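Side-chain contacts in tetratricopeptide TPR_2 repeat protein (Thermobaculum terrenum, PDB 5DJS), which is of unknown function but combines tetratricopeptide repeats with regions of the glycosyl transferase family 41 type and holds uridine-5'-diphosphate in a pocket: residues A[86-91]-A[118-123]; A[101-106]-A[111-116]; A[183-188]-A[209-214]. The protein carries 1 engineered substitution. One frame throughout, in Å; residues are numbered along the deposited sequence.

Contact 1 (A[86-91]-A[118-123]); sequences VLVASG and YVALHY
Where the helical stack that includes tetratricopeptide repeats continues into helix 111-120, Val88 near the C-terminal end of helix 77-89 meets Ala120 of that later helix and Tyr123 three residues on. The isopropyl group forks over both partners. CG1, anti to the backbone N (chi1 167°), reaches the Tyr123 ring, while CG2 reaches the methyl of Ala120, with Val88 CG2 and Ala120 CB 4.1 Å apart. Val88 and Tyr123 run at about a right angle to each other, and the methyl approaches the ring obliquely. Helix 93-106 adds to this buried apolar cluster through Ile97 and Leu100 on Ala120 and Val93 on Tyr123. Farther out on Tyr123, its OH is hydrogen-bonded to Arg338 of the UDP pocket and its ring lies nearly parallel to that of Tyr419. Helix 77-89 finishes in a Schellman motif with Gly91 at positive phi, and Gly91 N bonds Val88 O at 3.1 Å. Ser90 OG folds back onto Leu87 O at 2.7 Å, tilted 29° from the carbonyl plane. At the ring itself, Val88 CG1 lies 3.6 Å from Tyr123 CD2 and 3.7 Å from Tyr123 CE2.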
loop_
_atom_site.group_PDB
_atom_site.type_symbol
_atom_site.label_atom_id
_atom_site.label_comp_id
_atom_site.label_asym_id
_atom_site.label_seq_id
_atom_site.Cartn_x
_atom_site.Cartn_y
_atom_site.Cartn_z
ATOM N N VAL A 86 -3.395 12.946 6.523
ATOM C CA VAL A 86 -4.839 13.016 6.340
ATOM C C VAL A 86 -5.193 13.697 5.016
ATOM O O VAL A 86 -6.015 13.182 4.255
ATOM C CB VAL A 86 -5.534 13.696 7.528
ATOM C CG1 VAL A 86 -6.985 14.046 7.195
ATOM C CG2 VAL A 86 -5.495 12.766 8.736
ATOM N N LEU A 87 -4.549 14.825 4.730
ATOM C CA LEU A 87 -4.804 15.558 3.486
ATOM C C LEU A 87 -4.452 14.757 2.228
ATOM O O LEU A 87 -5.240 14.734 1.278
ATOM C CB LEU A 87 -4.064 16.894 3.481
ATOM C CG LEU A 87 -4.561 17.921 4.505
ATOM C CD1 LEU A 87 -3.577 19.083 4.602
ATOM C CD2 LEU A 87 -5.947 18.435 4.164
ATOM N N VAL A 88 -3.284 14.107 2.233
ATOM C CA VAL A 88 -2.901 13.196 1.148
ATOM C C VAL A 88 -3.952 12.093 0.996
ATOM O O VAL A 88 -4.419 11.842 -0.108
ATOM C CB VAL A 88 -1.501 12.566 1.375
ATOM C CG1 VAL A 88 -1.247 11.388 0.436
ATOM C CG2 VAL A 88 -0.419 13.607 1.155
ATOM N N ALA A 89 -4.332 11.456 2.104
ATOM C CA ALA A 89 -5.275 10.319 2.059
ATOM C C ALA A 89 -6.687 10.735 1.627
ATOM O O ALA A 89 -7.442 9.921 1.107
ATOM C CB ALA A 89 -5.333 9.609 3.406
ATOM N N SER A 90 -7.031 11.998 1.860
ATOM C CA SER A 90 -8.327 12.539 1.485
ATOM C C SER A 90 -8.423 12.906 0.004
ATOM O O SER A 90 -9.510 13.216 -0.459
ATOM C CB SER A 90 -8.635 13.775 2.333
ATOM O OG SER A 90 -7.835 14.892 1.933
ATOM N N GLY A 91 -7.304 12.896 -0.723
ATOM C CA GLY A 91 -7.264 13.293 -2.129
ATOM C C GLY A 91 -6.619 14.648 -2.390
ATOM O O GLY A 91 -6.481 15.054 -3.551
ATOM N N TYR A 118 8.319 11.165 0.937
ATOM C CA TYR A 118 8.749 10.261 -0.156
ATOM C C TYR A 118 7.590 9.477 -0.774
ATOM O O TYR A 118 7.441 9.460 -1.998
ATOM C CB TYR A 118 9.816 9.282 0.342
ATOM C CG TYR A 118 10.294 8.255 -0.671
ATOM C CD1 TYR A 118 10.635 8.623 -1.976
ATOM C CD2 TYR A 118 10.447 6.911 -0.305
ATOM C CE1 TYR A 118 11.085 7.674 -2.891
ATOM C CE2 TYR A 118 10.904 5.963 -1.206
ATOM C CZ TYR A 118 11.221 6.342 -2.493
ATOM O OH TYR A 118 11.692 5.394 -3.372
ATOM N N VAL A 119 6.782 8.846 0.080
ATOM C CA VAL A 119 5.569 8.146 -0.353
ATOM C C VAL A 119 4.618 9.088 -1.089
ATOM O O VAL A 119 4.187 8.793 -2.202
ATOM C CB VAL A 119 4.828 7.519 0.846
ATOM C CG1 VAL A 119 3.415 7.076 0.476
ATOM C CG2 VAL A 119 5.630 6.349 1.382
ATOM N N ALA A 120 4.319 10.223 -0.459
ATOM C CA ALA A 120 3.354 11.197 -0.975
ATOM C C ALA A 120 3.650 11.652 -2.400
ATOM O O ALA A 120 2.722 11.850 -3.186
ATOM C CB ALA A 120 3.277 12.404 -0.054
ATOM N N LEU A 121 4.935 11.808 -2.728
ATOM C CA LEU A 121 5.364 12.218 -4.076
ATOM C C LEU A 121 4.855 11.297 -5.198
ATOM O O LEU A 121 4.671 11.735 -6.327
ATOM C CB LEU A 121 6.902 12.342 -4.141
ATOM C CG LEU A 121 7.536 13.714 -3.873
ATOM C CD1 LEU A 121 7.033 14.375 -2.605
ATOM C CD2 LEU A 121 9.054 13.594 -3.839
ATOM N N HIS A 122 4.616 10.028 -4.890
ATOM C CA HIS A 122 4.153 9.064 -5.903
ATOM C C HIS A 122 2.711 9.309 -6.367
ATOM O O HIS A 122 2.340 8.898 -7.472
ATOM C CB HIS A 122 4.343 7.629 -5.400
ATOM C CG HIS A 122 5.779 7.284 -5.143
ATOM N ND1 HIS A 122 6.609 6.793 -6.127
ATOM C CD2 HIS A 122 6.541 7.407 -4.033
ATOM C CE1 HIS A 122 7.816 6.609 -5.628
ATOM N NE2 HIS A 122 7.803 6.974 -4.359
ATOM N N TYR A 123 1.929 10.014 -5.542
ATOM C CA TYR A 123 0.566 10.421 -5.887
ATOM C C TYR A 123 0.481 11.675 -6.741
ATOM O O TYR A 123 -0.623 12.089 -7.072
ATOM C CB TYR A 123 -0.242 10.675 -4.627
ATOM C CG TYR A 123 -0.282 9.513 -3.681
ATOM C CD1 TYR A 123 -0.795 8.276 -4.080
ATOM C CD2 TYR A 123 0.189 9.639 -2.384
ATOM C CE1 TYR A 123 -0.834 7.202 -3.205
ATOM C CE2 TYR A 123 0.155 8.572 -1.505
ATOM C CZ TYR A 123 -0.354 7.356 -1.925
ATOM O OH TYR A 123 -0.392 6.297 -1.049
#

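Contact 2 (A[101-106]-A[111-116]); sequences HHALEL and HRAHSG
Leu104 turns its CG anti to the carbonyl carbon (chi1 -72°), and its second torsion sets CD1 anti to CA; together they carry the CD2 branch across to helix 111-120, where it settles between Ala113 and His114. His114 sets its own CG anti to the backbone N (chi1 -159°), so that CB is its nearest side-chain atom to the leucine and the ring is carried on toward helix 129-143. Leu104 CD2 lies 3.9 Å from His114 N and 4.1 Å from His114 CB; the two side chains cross at about a right angle, the methyl coming against the root of the histidine. The same methyl stands 4.1 Å from Ala113 CB. Ala103 completes the group from the preceding position of its helix, its CB 4.3 Å from Ala113 CB, a meeting of two methyls that point across the interface. The two segments belong to consecutive helices, 93-106 and 111-120, joined by a short connection and nearly antiparallel, as in the helix-turn-helix stacking of tetratricopeptide repeats. Their short axes pass 9.2 Å apart at 149°, with Leu104 and Ala113 the closest residues by CA. Around the apolar strip, helix 77-89 brings His80 onto Ala103 and Tyr81 onto Ala113. Helix 129-143 brings Trp139, whose ring meets that of His114. On helix 93-106 itself, His102 and Glu105, three positions apart, are linked by a hydrogen bond from His102 ND1 to Glu105 OE1 of 3.1 Å. The bond is somewhat bent, meeting the oxygen nearly end-on while the oxygen lies a little out of the imidazole plane, and it uses the ring N-H on ND1.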
loop_
_atom_site.group_PDB
_atom_site.type_symbol
_atom_site.label_atom_id
_atom_site.label_comp_id
_atom_site.label_asym_id
_atom_site.label_seq_id
_atom_site.Cartn_x
_atom_site.Cartn_y
_atom_site.Cartn_z
ATOM N N HIS A 101 6.218 19.102 4.352
ATOM C CA HIS A 101 7.355 20.033 4.313
ATOM C C HIS A 101 7.474 20.815 5.614
ATOM O O HIS A 101 8.570 20.929 6.160
ATOM C CB HIS A 101 7.263 21.025 3.134
ATOM C CG HIS A 101 7.732 20.463 1.830
ATOM N ND1 HIS A 101 9.067 20.367 1.496
ATOM C CD2 HIS A 101 7.044 19.968 0.776
ATOM C CE1 HIS A 101 9.180 19.824 0.296
ATOM N NE2 HIS A 101 7.967 19.571 -0.162
ATOM N N HIS A 102 6.357 21.347 6.107
ATOM C CA HIS A 102 6.362 22.117 7.348
ATOM C C HIS A 102 6.895 21.294 8.509
ATOM O O HIS A 102 7.672 21.804 9.312
ATOM C CB HIS A 102 4.968 22.670 7.692
ATOM C CG HIS A 102 4.502 23.747 6.767
ATOM N ND1 HIS A 102 5.332 24.753 6.317
ATOM C CD2 HIS A 102 3.291 23.979 6.209
ATOM C CE1 HIS A 102 4.653 25.554 5.515
ATOM N NE2 HIS A 102 3.413 25.109 5.432
ATOM N N ALA A 103 6.483 20.029 8.579
ATOM C CA ALA A 103 6.884 19.137 9.657
ATOM C C ALA A 103 8.390 18.899 9.639
ATOM O O ALA A 103 9.023 18.845 10.695
ATOM C CB ALA A 103 6.131 17.819 9.559
ATOM N N LEU A 104 8.956 18.777 8.439
ATOM C CA LEU A 104 10.414 18.677 8.267
ATOM C C LEU A 104 11.147 19.988 8.520
ATOM O O LEU A 104 12.244 19.985 9.060
ATOM C CB LEU A 104 10.775 18.169 6.872
ATOM C CG LEU A 104 10.502 16.698 6.572
ATOM C CD1 LEU A 104 10.787 16.435 5.101
ATOM C CD2 LEU A 104 11.362 15.782 7.427
ATOM N N GLU A 105 10.566 21.103 8.109
ATOM C CA GLU A 105 11.157 22.395 8.416
ATOM C C GLU A 105 11.279 22.590 9.932
ATOM O O GLU A 105 12.300 23.063 10.410
ATOM C CB GLU A 105 10.354 23.519 7.762
ATOM C CG GLU A 105 10.539 23.566 6.246
ATOM C CD GLU A 105 9.571 24.487 5.526
ATOM O OE1 GLU A 105 8.403 24.645 5.948
ATOM O OE2 GLU A 105 9.988 25.048 4.499
ATOM N N LEU A 106 10.257 22.169 10.673
ATOM C CA LEU A 106 10.213 22.329 12.133
ATOM C C LEU A 106 11.049 21.299 12.899
ATOM O O LEU A 106 11.486 21.560 14.017
ATOM C CB LEU A 106 8.761 22.276 12.628
ATOM C CG LEU A 106 7.909 23.524 12.326
ATOM C CD1 LEU A 106 6.419 23.243 12.479
ATOM C CD2 LEU A 106 8.312 24.685 13.230
ATOM N N HIS A 111 12.299 11.294 10.745
ATOM C CA HIS A 111 12.378 10.186 9.784
ATOM C C HIS A 111 11.019 9.679 9.238
ATOM O O HIS A 111 10.964 9.206 8.104
ATOM C CB HIS A 111 13.254 9.019 10.306
ATOM C CG HIS A 111 12.728 8.325 11.528
ATOM N ND1 HIS A 111 13.535 8.013 12.598
ATOM C CD2 HIS A 111 11.493 7.868 11.849
ATOM C CE1 HIS A 111 12.823 7.404 13.528
ATOM N NE2 HIS A 111 11.578 7.307 13.100
ATOM N N ARG A 112 9.938 9.788 10.018
ATOM C CA ARG A 112 8.611 9.317 9.574
ATOM C C ARG A 112 7.981 10.292 8.587
ATOM O O ARG A 112 7.330 9.873 7.639
ATOM C CB ARG A 112 7.663 9.058 10.754
ATOM C CG ARG A 112 7.750 7.644 11.313
ATOM C CD ARG A 112 6.707 7.382 12.389
ATOM N NE ARG A 112 5.342 7.353 11.845
ATOM C CZ ARG A 112 4.219 7.269 12.567
ATOM N NH1 ARG A 112 4.256 7.203 13.899
ATOM N NH2 ARG A 112 3.039 7.256 11.949
ATOM N N ALA A 113 8.186 11.590 8.813
ATOM C CA ALA A 113 7.709 12.643 7.905
ATOM C C ALA A 113 8.499 12.635 6.604
ATOM O O ALA A 113 7.955 12.912 5.543
ATOM C CB ALA A 113 7.817 14.009 8.569
ATOM N N HIS A 114 9.782 12.310 6.698
ATOM C CA HIS A 114 10.649 12.185 5.531
ATOM C C HIS A 114 10.197 11.005 4.650
ATOM O O HIS A 114 10.158 11.148 3.433
ATOM C CB HIS A 114 12.100 12.015 5.996
ATOM C CG HIS A 114 13.134 12.358 4.966
ATOM N ND1 HIS A 114 13.175 11.789 3.711
ATOM C CD2 HIS A 114 14.203 13.183 5.034
ATOM C CE1 HIS A 114 14.205 12.271 3.041
ATOM N NE2 HIS A 114 14.847 13.116 3.822
ATOM N N SER A 115 9.854 9.862 5.259
ATOM C CA SER A 115 9.246 8.727 4.530
ATOM C C SER A 115 7.924 9.149 3.900
ATOM O O SER A 115 7.729 9.019 2.683
ATOM C CB SER A 115 8.941 7.535 5.450
ATOM O OG SER A 115 10.102 6.882 5.894
ATOM N N GLY A 116 7.021 9.642 4.749
ATOM C CA GLY A 116 5.686 10.062 4.337
ATOM C C GLY A 116 5.736 10.961 3.123
ATOM O O GLY A 116 4.981 10.769 2.169
#

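Contact 3 (A[183-188]-A[209-214]); sequences PVIEAH and DRLRAL
Ile185 and Leu214 cross obliquely near the C-terminal ends of the two helices, each directing its CB toward the opposite segment. The branch methyl of the isoleucine makes the main touch: Ile185 CG2 lies 3.4 Å from Leu214 CB and 3.7 Å from Leu214 C, so it packs against the root of the leucine. Ile185 CG1, anti to the carbonyl carbon, takes the other direction and brings CD1 to Leu211 one turn earlier, with Ile185 CD1 4.2 Å from Leu211 CG. Leu214 in turn extends its CD2 alongside the base of Glu186, 3.7 Å from Glu186 CB. Glu186 is met chiefly at CB: its CG is anti to the backbone N (chi1 -174°), the chain runs on extended, and its OE2 is hydrogen-bonded to Gln501 of helix 479-521.

Helix 176-187 is the helix of a beta-alpha-beta crossover between the neighbouring parallel strands 163-169 and 193-199, as in the Rossmann-like domains of the GT-B fold. Ile185 also touches Val195 and Cys197 of the second strand, and helix 206-214 follows that strand in the chain. The short axes lie 9.6 Å apart and cross at 24°.

Within helix 206-214, Arg212 NH1 and Asp209 OD1 form a salt bridge of 2.9 Å. The oxygen lies in the guanidinium plane, whereas the nitrogen comes to the anti side of the carboxylate, 25° out of its plane. Arg210 forms a second salt bridge, to Glu182 of helix 176-187. The chemistry therefore divides: direct touches between the segments are chiefly van der Waals contacts of aliphatic side chains, with some backbone atoms joining in, while an ionic link between the two helices lies alongside, just beyond the segment 183-188.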
loop_
_atom_site.group_PDB
_atom_site.type_symbol
_atom_site.label_atom_id
_atom_site.label_comp_id
_atom_site.label_asym_id
_atom_site.label_seq_id
_atom_site.Cartn_x
_atom_site.Cartn_y
_atom_site.Cartn_z
ATOM N N PRO A 183 -1.167 -17.057 0.638
ATOM C CA PRO A 183 -0.839 -18.152 -0.279
ATOM C C PRO A 183 0.630 -18.561 -0.232
ATOM O O PRO A 183 0.932 -19.765 -0.219
ATOM C CB PRO A 183 -1.185 -17.584 -1.664
ATOM C CG PRO A 183 -1.296 -16.110 -1.481
ATOM C CD PRO A 183 -1.775 -15.919 -0.076
ATOM N N VAL A 184 1.520 -17.567 -0.194
ATOM C CA VAL A 184 2.971 -17.804 -0.182
ATOM C C VAL A 184 3.420 -18.592 1.054
ATOM O O VAL A 184 4.196 -19.537 0.941
ATOM C CB VAL A 184 3.764 -16.483 -0.324
ATOM C CG1 VAL A 184 5.256 -16.675 -0.066
ATOM C CG2 VAL A 184 3.564 -15.915 -1.718
ATOM N N ILE A 185 2.929 -18.191 2.221
ATOM C CA ILE A 185 3.231 -18.879 3.472
ATOM C C ILE A 185 2.721 -20.323 3.460
ATOM O O ILE A 185 3.448 -21.227 3.869
ATOM C CB ILE A 185 2.670 -18.095 4.685
ATOM C CG1 ILE A 185 3.617 -16.959 5.024
ATOM C CG2 ILE A 185 2.510 -18.977 5.911
ATOM C CD1 ILE A 185 3.117 -16.068 6.140
ATOM N N GLU A 186 1.480 -20.534 3.012
ATOM C CA GLU A 186 0.907 -21.889 2.926
ATOM C C GLU A 186 1.718 -22.805 2.003
ATOM O O GLU A 186 2.036 -23.916 2.375
ATOM C CB GLU A 186 -0.557 -21.857 2.455
ATOM C CG GLU A 186 -1.241 -23.224 2.492
ATOM C CD GLU A 186 -2.690 -23.199 2.047
ATOM O OE1 GLU A 186 -3.535 -23.790 2.758
ATOM O OE2 GLU A 186 -2.979 -22.602 0.985
ATOM N N ALA A 187 2.062 -22.323 0.819
ATOM C CA ALA A 187 2.681 -23.157 -0.223
ATOM C C ALA A 187 4.206 -23.277 -0.165
ATOM O O ALA A 187 4.796 -23.970 -0.995
ATOM C CB ALA A 187 2.267 -22.642 -1.602
ATOM N N HIS A 188 4.855 -22.604 0.782
ATOM C CA HIS A 188 6.317 -22.684 0.889
ATOM C C HIS A 188 6.764 -24.134 1.084
ATOM O O HIS A 188 6.263 -24.820 1.965
ATOM C CB HIS A 188 6.865 -21.798 2.035
ATOM C CG HIS A 188 7.456 -20.503 1.576
ATOM N ND1 HIS A 188 8.340 -20.420 0.524
ATOM C CD2 HIS A 188 7.306 -19.242 2.039
ATOM C CE1 HIS A 188 8.698 -19.163 0.345
ATOM N NE2 HIS A 188 8.082 -18.428 1.251
ATOM N N ASP A 209 -4.510 -14.846 12.606
ATOM C CA ASP A 209 -4.668 -16.188 13.175
ATOM C C ASP A 209 -4.313 -17.266 12.150
ATOM O O ASP A 209 -3.615 -18.236 12.485
ATOM C CB ASP A 209 -6.090 -16.417 13.712
ATOM C CG ASP A 209 -6.448 -15.494 14.883
ATOM O OD1 ASP A 209 -5.548 -14.867 15.485
ATOM O OD2 ASP A 209 -7.651 -15.398 15.202
ATOM N N ARG A 210 -4.765 -17.082 10.910
ATOM C CA ARG A 210 -4.395 -17.993 9.816
ATOM C C ARG A 210 -2.894 -17.930 9.481
ATOM O O ARG A 210 -2.247 -18.973 9.335
ATOM C CB ARG A 210 -5.260 -17.757 8.561
ATOM C CG ARG A 210 -6.580 -18.527 8.581
ATOM C CD ARG A 210 -7.427 -18.306 7.329
ATOM N NE ARG A 210 -8.345 -17.163 7.468
ATOM C CZ ARG A 210 -8.467 -16.126 6.631
ATOM N NH1 ARG A 210 -7.744 -16.015 5.513
ATOM N NH2 ARG A 210 -9.355 -15.180 6.917
ATOM N N LEU A 211 -2.350 -16.720 9.368
ATOM C CA LEU A 211 -0.910 -16.536 9.111
ATOM C C LEU A 211 -0.046 -17.145 10.219
ATOM O O LEU A 211 0.989 -17.748 9.937
ATOM C CB LEU A 211 -0.561 -15.043 8.946
ATOM C CG LEU A 211 -0.475 -14.370 7.557
ATOM C CD1 LEU A 211 -1.073 -15.166 6.408
ATOM C CD2 LEU A 211 -1.088 -12.973 7.613
ATOM N N ARG A 212 -0.475 -16.979 11.469
ATOM C CA ARG A 212 0.222 -17.561 12.622
ATOM C C ARG A 212 0.222 -19.086 12.560
ATOM O O ARG A 212 1.257 -19.718 12.791
ATOM C CB ARG A 212 -0.412 -17.090 13.941
ATOM C CG ARG A 212 0.379 -17.468 15.183
ATOM C CD ARG A 212 -0.271 -17.020 16.480
ATOM N NE ARG A 212 -0.507 -15.571 16.557
ATOM C CZ ARG A 212 -1.677 -14.951 16.366
ATOM N NH1 ARG A 212 -2.789 -15.613 16.052
ATOM N NH2 ARG A 212 -1.737 -13.626 16.484
ATOM N N ALA A 213 -0.943 -19.660 12.251
ATOM C CA ALA A 213 -1.103 -21.118 12.128
ATOM C C ALA A 213 -0.286 -21.698 10.968
ATOM O O ALA A 213 0.340 -22.746 11.121
ATOM C CB ALA A 213 -2.573 -21.477 11.969
ATOM N N LEU A 214 -0.292 -21.014 9.822
ATOM C CA LEU A 214 0.491 -21.450 8.649
ATOM C C LEU A 214 2.012 -21.247 8.795
ATOM O O LEU A 214 2.793 -21.939 8.143
ATOM C CB LEU A 214 0.011 -20.747 7.379
ATOM C CG LEU A 214 -1.204 -21.259 6.597
ATOM C CD1 LEU A 214 -2.393 -21.681 7.458
ATOM C CD2 LEU A 214 -1.615 -20.180 5.598
#

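In the fold
Contacts 1 and 2 share helix 111-120, which meets helix 93-106 in contact 2 and helix 77-89 in contact 1. Contact 2 is nested along the chain inside the loop that contact 1 closes, and their centres are about 13 Å apart. Contact 1 approaches the UDP, the side chain of Tyr123 about 8 Å from it. Contact 3 follows later in the chain, in the domain built on the sheet with strands 163-169 and 193-199. Its centre lies about 32 Å from that of contact 1 and about 36 Å from that of contact 2, across the chain's centre from the latter; nearest atoms are about 21 Å apart in both cases.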